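Local coordinates for PelA (Pseudomonas aeruginosa, PDB 5TCB), which is the glycoside hydrolase domain, of family GH114, of a longer protein that probably also has deacetylase activity, at residues 131-136 with 172-177; 189-194 with 230-235; 45-50 with 67-72. All blocks are in the same frame, centred on the assembly; numbering follows the deposited sequence.

Overall arrangement
All three contacts join neighbouring strands of one eight-stranded parallel sheet whose order follows the chain, consistent with a (beta/alpha)8 barrel. Interaction 1 lies between the others, its centre about 10 Å from that of interaction 2 and about 11 Å from that of interaction 3; the centres of interactions 2 and 3 are about 15 Å apart. Arg175 NH2 lies 2.7 Å from Glu193 O, linking interaction 1 to interaction 2, and Asp135 OD2 lies 2.6 Å from Tyr71 OH, linking interaction 1 to interaction 3. Interactions 2 and 3 meet where Ala189 CB packs 3.7 Å from Trp45 CZ3. The polar links gather at the C-terminal strand ends, where such barrels usually carry their active sites.

Interaction 1: residues 131-136 with 172-177; sequences GLFLDT and FFNRGF
Phe133 and Phe172, Leu134 and Phe173 pair across the two parallel strands of a beta-alpha-beta unit, in which helix 145-165 connects strand 131-135 to strand 170-174. The axes of the strands in these segments come within 4.7 Å and diverge by only 12°. Backbone hydrogen bonds fix the register: Phe172 N donates to Leu132 O, Leu134 N to Phe172 O, and Asn174 N to Leu134 O, each at 2.9 Å.

Aromatic packing occupies the face that carries Phe133 and Phe172. The edge of the Phe133 ring meets the face of Phe172 in a T-shaped pair, with centroids 4.9 Å apart and planes at 78°. Phe133 CD1 stands over that face, displaced toward its rim. Because CG of Phe133 is anti to the backbone N (chi1 -178°), the ring extends along the neighbouring strand, and its far end also reaches Asn174, Phe133 CZ lying 3.5 Å from Asn174 CB. Trp45 adds a further edge-to-face contact to Phe172.

On the other face, apolar contact joins Leu134 CD1 to Phe173 CE1 at 3.9 Å. Leu159 of helix 145-165 touches both side chains, so this face is the one covered by the connecting helix.

Polar contacts take over at the C-terminal ends. Asp135 and Asn174 lie side by side, their carboxylate and amide planes only modestly turned from each other. Asp135 OD2 bonds to Tyr71 OH, and Asn174 ND2 also bonds to Glu193 OE2; Tyr71 on strand 67-73 and Glu193 just past strand 187-192 thus restrain the two groups. Asp135 OD1 is gripped from opposite faces of the carboxylate plane: Asn174 ND2 reaches it at 2.8 Å from one, Thr136 N at 2.9 Å from the other.

Interaction 2: residues 189-194 with 230-235; sequences AVAVES and PIVAID
Val190 pairs with Ile231, Ala191 with Val232 and Val192 with Ala233 in parallel register, the axes of these strand segments approaching to 4.6 Å at a crossing angle of -23°. Four backbone hydrogen bonds pass back and forth: Val190 N to Pro230 O, Val232 N to Val190 O, Val192 N to Val232 O and Ile234 N to Val192 O. The bond from Val192 N to Val232 O is the most bent of the four, 139° at the hydrogen, at 2.9 Å. Ala191 and Val232 there bring their CA atoms to 4.3 Å, the closest pairing in the register.

At this point Ala191 CB sits 4.1 Å from Val232 CB and 3.8 Å from Ile234 CD1, and Phe172 packs on both Ala191 and Val232. Farther along, Glu193 and Ile234 run side by side in the same direction, with Glu193 CG 3.8 Å from Ile234 CB. The Glu193 carboxylate continues past this apolar stem to bond with Tyr236 OH and Asn174 ND2.

A cis peptide bond precedes Ser194. With its OG beside the backbone N (chi1 -67°), Ser194 donates through OG to Ile234 O at 2.7 Å, in the carbonyl plane, so a side-chain bond continues the connection beyond the last backbone bond. Asp235 OD1 approaches Ser194 CB, while the carboxylate accepts from the backbone N atoms of Ile195, His196 and Ala197, fixing the loop after the cis peptide.

Helix 211-226 covers Val190 and Val192 on the opposite face from Ala191, the layering expected of adjacent strands in a (beta/alpha)8 barrel.

Interaction 3: residues 45-50 with 67-72; sequences WVVLEA and TPFAYL
A beta-alpha-beta unit brings Trp45 and Thr67 together at the start of two parallel strands, 45-48 and 67-73, which helix 55-63 connects. Their axes in these segments approach to 4.6 Å and differ in direction by 26°. Val46 N donates to Thr67 O, Phe69 N to Val46 O at a short 2.7 Å, Leu48 N to Phe69 O and Tyr71 N to Leu48 O; the regular two-residue step of these bonds establishes an unbroken parallel register.

Trp45 and Phe69 overlap extensively. Phe69 CZ stands 3.4 Å above one face of the Trp45 indole, displaced toward its rim, and the centroid of the phenyl ring is 4.5 Å from that of the six-membered indole ring. With planes at 40°, the two rings meet obliquely. Trp45 CG lies beside the backbone N (chi1 -72°), which turns the indole along Thr67, whose CB is 3.7 Å from Trp45 CD1. Val46 O meets the edge of the Phe69 ring in its plane, and Val47 CG2 packs 3.9 Å from Phe69 CB.

On the opposite face, Leu48 CD1 meets Pro68 CB. Past the end of strand 45-48, Ala50 CB approaches Ala70 CB, and one water joins the backbones: it accepts from Ala50 N at 2.9 Å and donates to Tyr71 O at 2.8 Å. The Tyr71 ring leads on to bond through OH with Asp135.

Strand 131-135 lies next to strand 67-73, its Phe133 touching Val47 and Tyr71, and strand 27-30 borders strand 45-48 on the side away from 67-73. Helix 55-63 packs on Leu48 and Pro68, while helix 111-126 covers Ala50 and Ala70.

Interaction 1: residues 131-136 with 172-177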
ATOM      1  N   GLY A 131      -0.139  11.953   3.341  1.00 17.65           N
ATOM      2  CA  GLY A 131      -0.250  10.656   3.967  1.00 17.10           C
ATOM      3  C   GLY A 131       0.767   9.700   3.389  1.00 15.65           C
ATOM      4  O   GLY A 131       1.541  10.031   2.479  1.00 16.34           O
ATOM      5  N   LEU A 132       0.731   8.480   3.951  1.00 18.36           N
ATOM      6  CA  LEU A 132       1.593   7.389   3.549  1.00 16.82           C
ATOM      7  C   LEU A 132       0.742   6.184   3.192  1.00 14.12           C
ATOM      8  O   LEU A 132      -0.247   5.899   3.871  1.00 16.16           O
ATOM      9  CB  LEU A 132       2.515   6.964   4.672  1.00 16.08           C
ATOM     10  CG  LEU A 132       3.417   8.043   5.266  1.00 18.29           C
ATOM     11  CD1 LEU A 132       4.148   7.537   6.520  1.00 18.64           C
ATOM     12  CD2 LEU A 132       4.395   8.541   4.249  1.00 19.36           C
ATOM     13  N   PHE A 133       1.133   5.496   2.124  1.00 16.46           N
ATOM     14  CA  PHE A 133       0.563   4.201   1.784  1.00 15.33           C
ATOM     15  C   PHE A 133       1.509   3.153   2.340  1.00 14.89           C
ATOM     16  O   PHE A 133       2.650   3.039   1.885  1.00 15.99           O
ATOM     17  CB  PHE A 133       0.358   4.027   0.289  1.00 16.10           C
ATOM     18  CG  PHE A 133      -0.270   2.693  -0.063  1.00 15.32           C
ATOM     19  CD1 PHE A 133      -1.594   2.458   0.215  1.00 17.12           C
ATOM     20  CD2 PHE A 133       0.461   1.689  -0.651  1.00 18.55           C
ATOM     21  CE1 PHE A 133      -2.184   1.253  -0.087  1.00 17.73           C
ATOM     22  CE2 PHE A 133      -0.135   0.456  -0.939  1.00 17.10           C
ATOM     23  CZ  PHE A 133      -1.461   0.271  -0.669  1.00 16.55           C
ATOM     24  N   LEU A 134       1.051   2.435   3.338  1.00 15.60           N
ATOM     25  CA  LEU A 134       1.895   1.502   4.090  1.00 15.02           C
ATOM     26  C   LEU A 134       1.765   0.091   3.531  1.00 15.20           C
ATOM     27  O   LEU A 134       0.734  -0.575   3.702  1.00 17.02           O
ATOM     28  CB  LEU A 134       1.542   1.550   5.575  1.00 15.78           C
ATOM     29  CG  LEU A 134       1.623   2.945   6.213  1.00 16.92           C
ATOM     30  CD1 LEU A 134       1.246   2.841   7.693  1.00 19.08           C
ATOM     31  CD2 LEU A 134       3.007   3.555   6.047  1.00 17.60           C
ATOM     32  N   ASP A 135       2.829  -0.375   2.885  1.00 14.61           N
ATOM     33  CA  ASP A 135       2.852  -1.673   2.244  1.00 15.56           C
ATOM     34  C   ASP A 135       3.585  -2.687   3.122  1.00 16.64           C
ATOM     35  O   ASP A 135       4.193  -2.362   4.154  1.00 16.79           O
ATOM     36  CB  ASP A 135       3.527  -1.542   0.872  1.00 18.28           C
ATOM     37  CG  ASP A 135       3.219  -2.678  -0.084  1.00 19.51           C
ATOM     38  OD1 ASP A 135       2.262  -3.456   0.126  1.00 19.56           O
ATOM     39  OD2 ASP A 135       3.957  -2.778  -1.092  1.00 21.22           O
ATOM     40  N   THR A 136       3.520  -3.930   2.661  1.00 16.02           N
ATOM     41  CA  THR A 136       4.149  -5.127   3.252  1.00 16.45           C
ATOM     42  C   THR A 136       3.880  -5.244   4.755  1.00 17.61           C
ATOM     43  O   THR A 136       4.745  -5.618   5.549  1.00 18.25           O
ATOM     44  CB  THR A 136       5.642  -5.221   2.890  1.00 17.58           C
ATOM     45  OG1 THR A 136       6.367  -4.060   3.290  1.00 17.76           O
ATOM     46  CG2 THR A 136       5.787  -5.426   1.392  1.00 18.02           C
ATOM     47  N   PHE A 172      -2.720   5.059   5.103  1.00 17.40           N
ATOM     48  CA  PHE A 172      -3.520   4.290   4.166  1.00 17.10           C
ATOM     49  C   PHE A 172      -2.863   2.914   4.156  1.00 16.22           C
ATOM     50  O   PHE A 172      -1.772   2.729   3.605  1.00 16.83           O
ATOM     51  CB  PHE A 172      -3.508   5.017   2.816  1.00 14.72           C
ATOM     52  CG  PHE A 172      -4.302   4.386   1.708  1.00 16.74           C
ATOM     53  CD1 PHE A 172      -5.133   3.302   1.888  1.00 18.78           C
ATOM     54  CD2 PHE A 172      -4.200   4.955   0.452  1.00 17.96           C
ATOM     55  CE1 PHE A 172      -5.827   2.770   0.802  1.00 16.73           C
ATOM     56  CE2 PHE A 172      -4.892   4.446  -0.641  1.00 17.25           C
ATOM     57  CZ  PHE A 172      -5.711   3.351  -0.469  1.00 16.32           C
ATOM     58  N   PHE A 173      -3.482   1.968   4.857  1.00 16.46           N
ATOM     59  CA  PHE A 173      -2.883   0.647   5.040  1.00 17.31           C
ATOM     60  C   PHE A 173      -3.131  -0.220   3.803  1.00 18.13           C
ATOM     61  O   PHE A 173      -4.246  -0.237   3.271  1.00 18.12           O
ATOM     62  CB  PHE A 173      -3.511  -0.095   6.217  1.00 16.33           C
ATOM     63  CG  PHE A 173      -3.054   0.311   7.593  1.00 16.22           C
ATOM     64  CD1 PHE A 173      -2.578   1.570   7.876  1.00 17.24           C
ATOM     65  CD2 PHE A 173      -3.134  -0.614   8.626  1.00 17.05           C
ATOM     66  CE1 PHE A 173      -2.198   1.902   9.181  1.00 19.64           C
ATOM     67  CE2 PHE A 173      -2.776  -0.286   9.901  1.00 17.97           C
ATOM     68  CZ  PHE A 173      -2.309   0.969  10.184  1.00 19.35           C
ATOM     69  N   ASN A 174      -2.120  -0.973   3.380  1.00 16.33           N
ATOM     70  CA  ASN A 174      -2.322  -2.142   2.505  1.00 17.09           C
ATOM     71  C   ASN A 174      -2.569  -3.346   3.402  1.00 17.00           C
ATOM     72  O   ASN A 174      -1.648  -3.871   4.027  1.00 17.92           O
ATOM     73  CB  ASN A 174      -1.147  -2.370   1.569  1.00 16.45           C
ATOM     74  CG  ASN A 174      -1.491  -3.334   0.436  1.00 19.19           C
ATOM     75  OD1 ASN A 174      -2.649  -3.763   0.330  1.00 25.96           O
ATOM     76  ND2 ASN A 174      -0.527  -3.661  -0.410  1.00 20.38           N
ATOM     77  N   ARG A 175      -3.832  -3.775   3.499  1.00 17.84           N
ATOM     78  CA  ARG A 175      -4.213  -4.870   4.417  1.00 16.91           C
ATOM     79  C   ARG A 175      -3.779  -4.475   5.830  1.00 17.30           C
ATOM     80  O   ARG A 175      -4.109  -3.380   6.295  1.00 17.00           O
ATOM     81  CB  ARG A 175      -3.669  -6.198   3.936  1.00 19.72           C
ATOM     82  CG  ARG A 175      -4.176  -6.660   2.617  1.00 19.44           C
ATOM     83  CD  ARG A 175      -3.612  -7.993   2.268  1.00 22.63           C
ATOM     84  NE  ARG A 175      -4.110  -8.498   0.989  1.00 22.33           N
ATOM     85  CZ  ARG A 175      -4.447  -9.757   0.772  1.00 22.70           C
ATOM     86  NH1 ARG A 175      -4.338 -10.678   1.730  1.00 27.82           N
ATOM     87  NH2 ARG A 175      -4.885 -10.100  -0.433  1.00 27.21           N
ATOM     88  N   GLY A 176      -3.077  -5.322   6.561  1.00 18.36           N
ATOM     89  CA  GLY A 176      -2.871  -5.077   7.980  1.00 19.29           C
ATOM     90  C   GLY A 176      -3.885  -5.714   8.895  1.00 18.70           C
ATOM     91  O   GLY A 176      -4.023  -5.295  10.049  1.00 18.17           O
ATOM     92  N   PHE A 177      -4.556  -6.767   8.437  1.00 18.94           N
ATOM     93  CA  PHE A 177      -5.667  -7.333   9.185  1.00 20.23           C
ATOM     94  C   PHE A 177      -5.234  -7.823  10.553  1.00 19.66           C
ATOM     95  O   PHE A 177      -6.039  -7.833  11.496  1.00 23.95           O
ATOM     96  CB  PHE A 177      -6.292  -8.481   8.394  1.00 21.69           C
ATOM     97  CG  PHE A 177      -6.754  -8.091   7.012  1.00 21.46           C
ATOM     98  CD1 PHE A 177      -7.568  -7.008   6.834  1.00 25.31           C
ATOM     99  CD2 PHE A 177      -6.364  -8.816   5.907  1.00 23.75           C
ATOM    100  CE1 PHE A 177      -7.965  -6.621   5.548  1.00 21.78           C
ATOM    101  CE2 PHE A 177      -6.773  -8.458   4.633  1.00 24.67           C
ATOM    102  CZ  PHE A 177      -7.564  -7.388   4.454  1.00 22.59           C
TER

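Interaction 2: residues 189-194 with 230-235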
ATOM      1  N   ALA A 189      -7.904   4.384   5.685  1.00 18.96           N
ATOM      2  CA  ALA A 189      -8.506   3.478   4.719  1.00 18.78           C
ATOM      3  C   ALA A 189      -7.625   2.244   4.674  1.00 17.22           C
ATOM      4  O   ALA A 189      -6.472   2.274   5.122  1.00 17.27           O
ATOM      5  CB  ALA A 189      -8.606   4.124   3.331  1.00 20.18           C
ATOM      6  N   VAL A 190      -8.178   1.156   4.151  1.00 17.91           N
ATOM      7  CA  VAL A 190      -7.458  -0.092   3.957  1.00 16.77           C
ATOM      8  C   VAL A 190      -7.652  -0.530   2.521  1.00 17.78           C
ATOM      9  O   VAL A 190      -8.795  -0.591   2.042  1.00 18.72           O
ATOM     10  CB  VAL A 190      -7.962  -1.173   4.924  1.00 17.69           C
ATOM     11  CG1 VAL A 190      -7.259  -2.488   4.691  1.00 17.54           C
ATOM     12  CG2 VAL A 190      -7.803  -0.697   6.362  1.00 19.24           C
ATOM     13  N   ALA A 191      -6.545  -0.813   1.839  1.00 17.71           N
ATOM     14  CA  ALA A 191      -6.568  -1.368   0.495  1.00 16.10           C
ATOM     15  C   ALA A 191      -6.417  -2.879   0.530  1.00 18.95           C
ATOM     16  O   ALA A 191      -5.851  -3.467   1.459  1.00 18.75           O
ATOM     17  CB  ALA A 191      -5.462  -0.774  -0.379  1.00 18.87           C
ATOM     18  N   VAL A 192      -6.879  -3.503  -0.548  1.00 18.02           N
ATOM     19  CA  VAL A 192      -6.772  -4.938  -0.736  1.00 18.78           C
ATOM     20  C   VAL A 192      -6.478  -5.243  -2.197  1.00 20.73           C
ATOM     21  O   VAL A 192      -7.267  -4.903  -3.086  1.00 20.59           O
ATOM     22  CB  VAL A 192      -8.035  -5.691  -0.294  1.00 21.51           C
ATOM     23  CG1 VAL A 192      -7.854  -7.209  -0.547  1.00 25.46           C
ATOM     24  CG2 VAL A 192      -8.333  -5.420   1.152  1.00 27.27           C
ATOM     25  N   GLU A 193      -5.347  -5.892  -2.442  1.00 20.65           N
ATOM     26  CA  GLU A 193      -5.068  -6.552  -3.702  1.00 20.96           C
ATOM     27  C   GLU A 193      -5.411  -8.022  -3.515  1.00 23.18           C
ATOM     28  O   GLU A 193      -4.676  -8.711  -2.760  1.00 26.11           O
ATOM     29  CB  GLU A 193      -3.591  -6.443  -4.091  1.00 21.96           C
ATOM     30  CG  GLU A 193      -2.982  -5.065  -4.061  1.00 24.92           C
ATOM     31  CD  GLU A 193      -1.465  -5.173  -4.101  1.00 27.79           C
ATOM     32  OE1 GLU A 193      -0.887  -5.272  -5.202  1.00 28.85           O
ATOM     33  OE2 GLU A 193      -0.846  -5.196  -3.018  1.00 30.27           O
ATOM     34  N   SER A 194      -6.465  -8.584  -4.107  1.00 27.80           N
ATOM     35  CA  SER A 194      -7.399  -7.974  -5.043  1.00 24.23           C
ATOM     36  C   SER A 194      -8.767  -8.567  -4.730  1.00 28.42           C
ATOM     37  O   SER A 194      -8.870  -9.533  -3.962  1.00 28.04           O
ATOM     38  CB  SER A 194      -6.998  -8.269  -6.487  1.00 25.67           C
ATOM     39  OG  SER A 194      -5.787  -7.640  -6.844  1.00 23.57           O
ATOM     40  N   PRO A 230     -13.141   2.869   5.216  1.00 24.32           N
ATOM     41  CA  PRO A 230     -13.145   2.859   3.748  1.00 21.43           C
ATOM     42  C   PRO A 230     -12.230   1.770   3.235  1.00 22.51           C
ATOM     43  O   PRO A 230     -11.107   1.619   3.730  1.00 21.11           O
ATOM     44  CB  PRO A 230     -12.643   4.258   3.368  1.00 29.26           C
ATOM     45  CG  PRO A 230     -12.884   5.082   4.557  1.00 27.69           C
ATOM     46  CD  PRO A 230     -12.715   4.173   5.747  1.00 26.69           C
ATOM     47  N   ILE A 231     -12.727   0.991   2.268  1.00 21.54           N
ATOM     48  CA  ILE A 231     -11.971  -0.100   1.659  1.00 19.97           C
ATOM     49  C   ILE A 231     -11.704   0.226   0.195  1.00 19.15           C
ATOM     50  O   ILE A 231     -12.633   0.490  -0.589  1.00 21.13           O
ATOM     51  CB  ILE A 231     -12.673  -1.467   1.778  1.00 21.37           C
ATOM     52  CG1 ILE A 231     -13.110  -1.727   3.216  1.00 23.56           C
ATOM     53  CG2 ILE A 231     -11.739  -2.570   1.272  1.00 22.68           C
ATOM     54  CD1 ILE A 231     -14.012  -2.928   3.362  1.00 28.67           C
ATOM     55  N   VAL A 232     -10.434   0.167  -0.176  1.00 17.77           N
ATOM     56  CA  VAL A 232      -9.990   0.378  -1.542  1.00 17.21           C
ATOM     57  C   VAL A 232      -9.661  -0.985  -2.132  1.00 20.03           C
ATOM     58  O   VAL A 232      -8.961  -1.797  -1.513  1.00 19.74           O
ATOM     59  CB  VAL A 232      -8.775   1.322  -1.582  1.00 18.00           C
ATOM     60  CG1 VAL A 232      -8.061   1.227  -2.918  1.00 19.72           C
ATOM     61  CG2 VAL A 232      -9.231   2.736  -1.274  1.00 21.07           C
ATOM     62  N   ALA A 233     -10.219  -1.264  -3.294  1.00 18.88           N
ATOM     63  CA  ALA A 233      -9.921  -2.464  -4.054  1.00 17.85           C
ATOM     64  C   ALA A 233      -8.885  -2.124  -5.113  1.00 18.37           C
ATOM     65  O   ALA A 233      -9.131  -1.267  -5.961  1.00 20.28           O
ATOM     66  CB  ALA A 233     -11.180  -3.028  -4.716  1.00 21.69           C
ATOM     67  N   ILE A 234      -7.735  -2.794  -5.069  1.00 18.72           N
ATOM     68  CA  ILE A 234      -6.712  -2.666  -6.108  1.00 20.81           C
ATOM     69  C   ILE A 234      -6.771  -3.944  -6.929  1.00 19.14           C
ATOM     70  O   ILE A 234      -6.215  -4.976  -6.546  1.00 22.08           O
ATOM     71  CB  ILE A 234      -5.302  -2.453  -5.545  1.00 20.83           C
ATOM     72  CG1 ILE A 234      -5.253  -1.273  -4.599  1.00 21.17           C
ATOM     73  CG2 ILE A 234      -4.342  -2.201  -6.713  1.00 24.44           C
ATOM     74  CD1 ILE A 234      -3.910  -1.199  -3.800  1.00 20.95           C
ATOM     75  N   ASP A 235      -7.450  -3.866  -8.075  1.00 21.71           N
ATOM     76  CA  ASP A 235      -7.581  -4.971  -9.004  1.00 21.72           C
ATOM     77  C   ASP A 235      -6.750  -4.700 -10.254  1.00 21.49           C
ATOM     78  O   ASP A 235      -6.343  -3.574 -10.538  1.00 21.85           O
ATOM     79  CB  ASP A 235      -9.056  -5.197  -9.365  1.00 22.34           C
ATOM     80  CG  ASP A 235      -9.805  -5.989  -8.295  1.00 27.41           C
ATOM     81  OD1 ASP A 235      -9.441  -5.873  -7.095  1.00 25.22           O
ATOM     82  OD2 ASP A 235     -10.744  -6.723  -8.662  1.00 26.87           O
TER

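Interaction 3: residues 45-50 with 67-72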
ATOM      1  N   TRP A  45      -7.657  10.663  -4.054  1.00 16.92           N
ATOM      2  CA  TRP A  45      -6.405  10.242  -3.433  1.00 16.90           C
ATOM      3  C   TRP A  45      -5.487   9.682  -4.508  1.00 18.19           C
ATOM      4  O   TRP A  45      -5.944   8.934  -5.399  1.00 17.72           O
ATOM      5  CB  TRP A  45      -6.641   9.156  -2.369  1.00 16.44           C
ATOM      6  CG  TRP A  45      -7.274   9.573  -1.089  1.00 18.44           C
ATOM      7  CD1 TRP A  45      -7.913  10.741  -0.799  1.00 18.74           C
ATOM      8  CD2 TRP A  45      -7.331   8.783   0.110  1.00 17.89           C
ATOM      9  NE1 TRP A  45      -8.363  10.725   0.500  1.00 22.17           N
ATOM     10  CE2 TRP A  45      -7.995   9.530   1.079  1.00 19.08           C
ATOM     11  CE3 TRP A  45      -6.837   7.515   0.451  1.00 20.07           C
ATOM     12  CZ2 TRP A  45      -8.216   9.046   2.375  1.00 21.29           C
ATOM     13  CZ3 TRP A  45      -7.050   7.044   1.718  1.00 20.26           C
ATOM     14  CH2 TRP A  45      -7.715   7.804   2.670  1.00 21.69           C
ATOM     15  N   VAL A  46      -4.215  10.058  -4.441  1.00 16.48           N
ATOM     16  CA  VAL A  46      -3.201   9.558  -5.365  1.00 17.08           C
ATOM     17  C   VAL A  46      -2.020   9.049  -4.548  1.00 15.05           C
ATOM     18  O   VAL A  46      -1.459   9.793  -3.742  1.00 17.54           O
ATOM     19  CB  VAL A  46      -2.747  10.625  -6.371  1.00 18.84           C
ATOM     20  CG1 VAL A  46      -1.769  10.025  -7.353  1.00 20.87           C
ATOM     21  CG2 VAL A  46      -3.930  11.169  -7.127  1.00 24.43           C
ATOM     22  N   VAL A  47      -1.648   7.791  -4.769  1.00 15.79           N
ATOM     23  CA  VAL A  47      -0.493   7.173  -4.130  1.00 15.40           C
ATOM     24  C   VAL A  47       0.646   7.100  -5.133  1.00 15.15           C
ATOM     25  O   VAL A  47       0.481   6.582  -6.240  1.00 17.01           O
ATOM     26  CB  VAL A  47      -0.847   5.777  -3.613  1.00 15.73           C
ATOM     27  CG1 VAL A  47       0.382   5.162  -2.917  1.00 16.76           C
ATOM     28  CG2 VAL A  47      -2.048   5.809  -2.667  1.00 17.11           C
ATOM     29  N   LEU A  48       1.805   7.621  -4.746  1.00 14.75           N
ATOM     30  CA  LEU A  48       2.941   7.800  -5.631  1.00 15.38           C
ATOM     31  C   LEU A  48       4.206   7.219  -5.020  1.00 16.47           C
ATOM     32  O   LEU A  48       4.367   7.181  -3.794  1.00 16.76           O
ATOM     33  CB  LEU A  48       3.202   9.276  -5.902  1.00 18.65           C
ATOM     34  CG  LEU A  48       1.976   9.989  -6.454  1.00 18.78           C
ATOM     35  CD1 LEU A  48       1.767  11.295  -5.745  1.00 22.88           C
ATOM     36  CD2 LEU A  48       2.130  10.155  -7.928  1.00 24.25           C
ATOM     37  N   GLU A  49       5.133   6.835  -5.886  1.00 19.24           N
ATOM     38  CA  GLU A  49       6.511   6.610  -5.465  1.00 19.07           C
ATOM     39  C   GLU A  49       7.194   7.964  -5.438  1.00 18.68           C
ATOM     40  O   GLU A  49       7.482   8.558  -6.490  1.00 19.59           O
ATOM     41  CB  GLU A  49       7.206   5.621  -6.397  1.00 18.72           C
ATOM     42  CG  GLU A  49       8.704   5.466  -6.144  1.00 23.19           C
ATOM     43  CD  GLU A  49       9.046   5.251  -4.682  1.00 25.47           C
ATOM     44  OE1 GLU A  49       8.633   4.238  -4.069  1.00 23.67           O
ATOM     45  OE2 GLU A  49       9.750   6.126  -4.138  1.00 25.91           O
ATOM     46  N   ALA A  50       7.473   8.447  -4.230  1.00 20.29           N
ATOM     47  CA  ALA A  50       7.995   9.798  -4.032  1.00 20.45           C
ATOM     48  C   ALA A  50       9.359  10.026  -4.692  1.00 22.08           C
ATOM     49  O   ALA A  50       9.732  11.174  -4.978  1.00 24.82           O
ATOM     50  CB  ALA A  50       8.067  10.080  -2.523  1.00 21.54           C
ATOM     51  N   THR A  67      -5.288  14.533  -2.877  1.00 19.03           N
ATOM     52  CA  THR A  67      -4.620  14.206  -1.622  1.00 18.37           C
ATOM     53  C   THR A  67      -3.487  13.239  -1.931  1.00 16.73           C
ATOM     54  O   THR A  67      -3.753  12.070  -2.248  1.00 17.94           O
ATOM     55  CB  THR A  67      -5.612  13.591  -0.623  1.00 18.35           C
ATOM     56  OG1 THR A  67      -6.653  14.526  -0.334  1.00 21.59           O
ATOM     57  CG2 THR A  67      -4.973  13.272   0.703  1.00 19.99           C
ATOM     58  N   PRO A  68      -2.236  13.685  -1.912  1.00 15.58           N
ATOM     59  CA  PRO A  68      -1.134  12.814  -2.322  1.00 16.16           C
ATOM     60  C   PRO A  68      -0.540  12.036  -1.165  1.00 14.69           C
ATOM     61  O   PRO A  68      -0.266  12.578  -0.094  1.00 17.62           O
ATOM     62  CB  PRO A  68      -0.126  13.802  -2.913  1.00 18.19           C
ATOM     63  CG  PRO A  68      -0.304  15.031  -2.094  1.00 19.90           C
ATOM     64  CD  PRO A  68      -1.806  15.091  -1.810  1.00 17.98           C
ATOM     65  N   PHE A  69      -0.351  10.748  -1.423  1.00 16.37           N
ATOM     66  CA  PHE A  69       0.244   9.788  -0.487  1.00 16.64           C
ATOM     67  C   PHE A  69       1.559   9.278  -1.052  1.00 14.93           C
ATOM     68  O   PHE A  69       1.662   9.012  -2.252  1.00 17.21           O
ATOM     69  CB  PHE A  69      -0.661   8.570  -0.271  1.00 16.84           C
ATOM     70  CG  PHE A  69      -1.934   8.859   0.461  1.00 17.13           C
ATOM     71  CD1 PHE A  69      -2.961   9.523  -0.166  1.00 18.25           C
ATOM     72  CD2 PHE A  69      -2.111   8.455   1.786  1.00 16.14           C
ATOM     73  CE1 PHE A  69      -4.150   9.789   0.521  1.00 18.49           C
ATOM     74  CE2 PHE A  69      -3.257   8.689   2.456  1.00 16.22           C
ATOM     75  CZ  PHE A  69      -4.297   9.372   1.835  1.00 17.57           C
ATOM     76  N   ALA A  70       2.556   9.098  -0.182  1.00 15.13           N
ATOM     77  CA  ALA A  70       3.827   8.500  -0.568  1.00 16.13           C
ATOM     78  C   ALA A  70       3.867   7.022  -0.170  1.00 14.79           C
ATOM     79  O   ALA A  70       3.488   6.655   0.956  1.00 15.98           O
ATOM     80  CB  ALA A  70       4.994   9.238   0.079  1.00 17.04           C
ATOM     81  N   TYR A  71       4.312   6.192  -1.115  1.00 15.55           N
ATOM     82  CA  TYR A  71       4.562   4.776  -0.854  1.00 13.98           C
ATOM     83  C   TYR A  71       5.612   4.589   0.225  1.00 17.09           C
ATOM     84  O   TYR A  71       6.689   5.185   0.185  1.00 18.12           O
ATOM     85  CB  TYR A  71       4.988   4.097  -2.147  1.00 16.32           C
ATOM     86  CG  TYR A  71       5.266   2.627  -1.998  1.00 16.35           C
ATOM     87  CD1 TYR A  71       6.544   2.185  -1.721  1.00 16.37           C
ATOM     88  CD2 TYR A  71       4.261   1.707  -2.118  1.00 15.81           C
ATOM     89  CE1 TYR A  71       6.812   0.830  -1.564  1.00 17.88           C
ATOM     90  CE2 TYR A  71       4.530   0.336  -1.972  1.00 16.71           C
ATOM     91  CZ  TYR A  71       5.803  -0.066  -1.695  1.00 18.44           C
ATOM     92  OH  TYR A  71       6.113  -1.407  -1.519  1.00 20.95           O
ATOM     93  N   LEU A  72       5.328   3.680   1.158  1.00 16.99           N
ATOM     94  CA  LEU A  72       6.332   3.301   2.150  1.00 16.05           C
ATOM     95  C   LEU A  72       6.159   1.828   2.486  1.00 15.17           C
ATOM     96  O   LEU A  72       5.154   1.427   3.094  1.00 16.90           O
ATOM     97  CB  LEU A  72       6.210   4.136   3.420  1.00 16.79           C
ATOM     98  CG  LEU A  72       7.286   3.880   4.488  1.00 17.52           C
ATOM     99  CD1 LEU A  72       8.673   4.252   3.999  1.00 20.96           C
ATOM    100  CD2 LEU A  72       6.996   4.613   5.773  1.00 22.07           C
TER
HETATM  101  O   HOH W   1       7.572   6.782  -1.914  1.00 20.54           O